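Local coordinates for protein OXA-46 oxacillinase (Pseudomonas aeruginosa, PDB 3IF6) that probably hydrolyses beta-lactam antibiotics to substituted beta-amino acids as a class D serine beta-lactamase, at residues E41-V45 with V58-A64. Residues are numbered along the deposited sequence; the frame is centred on the assembly and turned at random.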
ATOM      1  N   GLU B  41     -17.368   0.617 -25.957  1.00 45.87           N
ATOM      2  CA  GLU B  41     -17.550  -0.812 -26.130  1.00 45.35           C
ATOM      3  C   GLU B  41     -16.489  -1.533 -25.295  1.00 44.67           C
ATOM      4  O   GLU B  41     -15.304  -1.183 -25.349  1.00 44.43           O
ATOM      5  CB  GLU B  41     -17.348  -1.203 -27.592  1.00 45.42           C
ATOM      6  CG  GLU B  41     -18.196  -0.443 -28.595  1.00 47.21           C
ATOM      7  CD  GLU B  41     -19.435  -1.207 -29.035  1.00 48.18           C
ATOM      8  OE1 GLU B  41     -19.457  -2.461 -28.905  1.00 49.93           O
ATOM      9  OE2 GLU B  41     -20.386  -0.546 -29.508  1.00 45.45           O
ATOM     10  N   GLY B  42     -16.919  -2.520 -24.520  1.00 43.21           N
ATOM     11  CA  GLY B  42     -16.002  -3.478 -23.952  1.00 42.62           C
ATOM     12  C   GLY B  42     -16.595  -4.437 -22.941  1.00 42.24           C
ATOM     13  O   GLY B  42     -17.745  -4.851 -23.061  1.00 41.84           O
ATOM     14  N   ALA B  43     -15.792  -4.783 -21.934  1.00 41.87           N
ATOM     15  CA  ALA B  43     -16.136  -5.847 -21.004  1.00 41.94           C
ATOM     16  C   ALA B  43     -15.543  -5.611 -19.625  1.00 42.40           C
ATOM     17  O   ALA B  43     -14.456  -5.067 -19.482  1.00 41.95           O
ATOM     18  CB  ALA B  43     -15.681  -7.216 -21.549  1.00 41.27           C
ATOM     19  N   ILE B  44     -16.272  -6.055 -18.611  1.00 43.08           N
ATOM     20  CA  ILE B  44     -15.756  -6.095 -17.259  1.00 43.16           C
ATOM     21  C   ILE B  44     -16.045  -7.467 -16.622  1.00 43.31           C
ATOM     22  O   ILE B  44     -17.103  -8.036 -16.843  1.00 43.23           O
ATOM     23  CB  ILE B  44     -16.338  -4.934 -16.403  1.00 43.52           C
ATOM     24  CG1 ILE B  44     -15.549  -4.771 -15.080  1.00 42.82           C
ATOM     25  CG2 ILE B  44     -17.832  -5.123 -16.190  1.00 42.64           C
ATOM     26  CD1 ILE B  44     -15.712  -3.410 -14.426  1.00 41.50           C
ATOM     27  N   VAL B  45     -15.072  -8.000 -15.884  1.00 43.12           N
ATOM     28  CA  VAL B  45     -15.313  -9.041 -14.908  1.00 42.71           C
ATOM     29  C   VAL B  45     -15.094  -8.441 -13.529  1.00 43.76           C
ATOM     30  O   VAL B  45     -13.999  -7.940 -13.219  1.00 44.29           O
ATOM     31  CB  VAL B  45     -14.343 -10.205 -15.062  1.00 42.44           C
ATOM     32  CG1 VAL B  45     -14.624 -11.245 -14.004  1.00 41.93           C
ATOM     33  CG2 VAL B  45     -14.423 -10.822 -16.433  1.00 41.79           C
ATOM     34  N   VAL B  58     -20.085 -10.435 -14.684  1.00 55.46           N
ATOM     35  CA  VAL B  58     -19.545 -10.179 -16.009  1.00 55.48           C
ATOM     36  C   VAL B  58     -20.442  -9.353 -16.893  1.00 55.88           C
ATOM     37  O   VAL B  58     -21.528  -8.987 -16.544  1.00 56.02           O
ATOM     38  CB  VAL B  58     -19.308 -11.438 -16.757  1.00 55.39           C
ATOM     39  CG1 VAL B  58     -18.569 -11.157 -17.982  1.00 55.87           C
ATOM     40  CG2 VAL B  58     -18.562 -12.360 -15.947  1.00 55.63           C
ATOM     41  N   PHE B  59     -19.887  -8.953 -18.008  1.00 56.08           N
ATOM     42  CA  PHE B  59     -20.606  -8.344 -19.092  1.00 56.09           C
ATOM     43  C   PHE B  59     -19.911  -8.865 -20.322  1.00 56.22           C
ATOM     44  O   PHE B  59     -18.707  -8.960 -20.341  1.00 56.44           O
ATOM     45  CB  PHE B  59     -20.511  -6.853 -18.999  1.00 56.15           C
ATOM     46  CG  PHE B  59     -21.017  -6.163 -20.172  1.00 57.20           C
ATOM     47  CD1 PHE B  59     -22.116  -6.607 -20.813  1.00 59.48           C
ATOM     48  CD2 PHE B  59     -20.380  -5.064 -20.654  1.00 58.35           C
ATOM     49  CE1 PHE B  59     -22.565  -5.956 -21.914  1.00 60.70           C
ATOM     50  CE2 PHE B  59     -20.827  -4.419 -21.741  1.00 59.23           C
ATOM     51  CZ  PHE B  59     -21.911  -4.854 -22.376  1.00 59.13           C
ATOM     52  N   ASP B  60     -20.635  -9.160 -21.368  1.00 55.25           N
ATOM     53  CA  ASP B  60     -19.984  -9.675 -22.534  1.00 55.14           C
ATOM     54  C   ASP B  60     -19.113 -10.881 -22.291  1.00 55.66           C
ATOM     55  O   ASP B  60     -17.976 -10.924 -22.665  1.00 56.45           O
ATOM     56  CB  ASP B  60     -19.217  -8.596 -23.239  1.00 54.64           C
ATOM     57  CG  ASP B  60     -19.231  -8.763 -24.695  1.00 53.41           C
ATOM     58  OD1 ASP B  60     -19.155  -9.898 -25.133  1.00 53.16           O
ATOM     59  OD2 ASP B  60     -19.300  -7.763 -25.395  1.00 52.44           O
ATOM     60  N   GLN B  61     -19.674 -11.876 -21.661  1.00 55.92           N
ATOM     61  CA  GLN B  61     -18.948 -13.094 -21.387  1.00 56.14           C
ATOM     62  C   GLN B  61     -17.977 -13.480 -22.493  1.00 56.42           C
ATOM     63  O   GLN B  61     -16.916 -14.065 -22.225  1.00 56.93           O
ATOM     64  CB  GLN B  61     -19.940 -14.235 -21.137  1.00 56.47           C
ATOM     65  CG  GLN B  61     -19.267 -15.562 -20.742  1.00 56.59           C
ATOM     66  CD  GLN B  61     -18.342 -15.437 -19.523  1.00 54.77           C
ATOM     67  OE1 GLN B  61     -18.767 -15.006 -18.453  1.00 54.78           O
ATOM     68  NE2 GLN B  61     -17.084 -15.829 -19.688  1.00 51.26           N
ATOM     69  N   GLU B  62     -18.336 -13.160 -23.735  1.00 56.16           N
ATOM     70  CA  GLU B  62     -17.535 -13.571 -24.888  1.00 55.57           C
ATOM     71  C   GLU B  62     -16.260 -12.756 -24.926  1.00 54.12           C
ATOM     72  O   GLU B  62     -15.189 -13.290 -25.217  1.00 53.83           O
ATOM     73  CB  GLU B  62     -18.315 -13.382 -26.204  1.00 56.14           C
ATOM     74  CG  GLU B  62     -19.564 -14.279 -26.381  1.00 59.37           C
ATOM     75  CD  GLU B  62     -20.659 -14.033 -25.327  1.00 62.49           C
ATOM     76  OE1 GLU B  62     -21.015 -15.003 -24.604  1.00 63.19           O
ATOM     77  OE2 GLU B  62     -21.150 -12.879 -25.218  1.00 62.87           O
ATOM     78  N   ARG B  63     -16.405 -11.460 -24.654  1.00 52.58           N
ATOM     79  CA  ARG B  63     -15.302 -10.503 -24.706  1.00 51.67           C
ATOM     80  C   ARG B  63     -14.432 -10.656 -23.465  1.00 50.46           C
ATOM     81  O   ARG B  63     -13.218 -10.740 -23.576  1.00 50.37           O
ATOM     82  CB  ARG B  63     -15.818  -9.066 -24.818  1.00 51.42           C
ATOM     83  CG  ARG B  63     -14.798  -8.169 -25.477  1.00 52.34           C
ATOM     84  CD  ARG B  63     -14.989  -6.703 -25.133  1.00 51.91           C
ATOM     85  NE  ARG B  63     -13.722  -5.993 -25.216  1.00 49.67           N
ATOM     86  CZ  ARG B  63     -13.408  -5.089 -26.135  1.00 49.20           C
ATOM     87  NH1 ARG B  63     -14.288  -4.752 -27.069  1.00 49.42           N
ATOM     88  NH2 ARG B  63     -12.214  -4.512 -26.109  1.00 47.49           N
ATOM     89  N   ALA B  64     -15.070 -10.876 -22.337  1.00 49.34           N
ATOM     90  CA  ALA B  64     -14.407 -11.129 -21.092  1.00 47.99           C
ATOM     91  C   ALA B  64     -13.520 -12.347 -21.250  1.00 47.07           C
ATOM     92  O   ALA B  64     -12.495 -12.418 -20.653  1.00 46.60           O
ATOM     93  CB  ALA B  64     -15.402 -11.348 -20.038  1.00 48.08           C
TER
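A43 is the main bump on strand 42-48. Its methyl fits a hollow made by the turn from F59 to A64. F59 O forms one wall, with A43 CB 3.7 Å from it. R63 supplies another, its CD also 3.7 Å from A43 CB. A64, the last residue of helix 61-64, closes the hollow, its backbone N facing the A43 methyl.

Next to this bump, G42 has no side chain, and R63 lies directly along its backbone. CG of R63 is anti to the backbone N (chi1 -154°) and the chain stays extended to NE, which carries the guanidinium past A43 to G42. CD of R63 sits 3.5 Å from G42 C. G42 CA then lies over one face of the guanidinium, 3.4 Å above its plane and offset toward the rim. The charged end is held by a salt bridge from R63 NH2 to D238 on the neighbouring strand 229-238.

The F59 ring leans back along the strand, and its CE2 comes within 3.4 Å of G42 O. D60 CB lies over the centre of one ring face. F35 meets the ring from outside the two segments. D60 also caps the helix: R63 N donates to D60 OD1 at 3.2 Å, meeting it from above the carboxylate plane.

Toward V45 the backbones draw together. F59 N makes a weak, bent bond to I44 O. V45 CG2 reaches A64 CB at 3.8 Å, and the V45 side chain also packs on helix 168-179.

The arrangement is a beta-hairpin whose returning strand, 55-58, leads into a short N-capped helix folded against its partner strand. It belongs to the antiparallel part of the central sheet in the penicillin-binding transpeptidase/serine beta-lactamase fold.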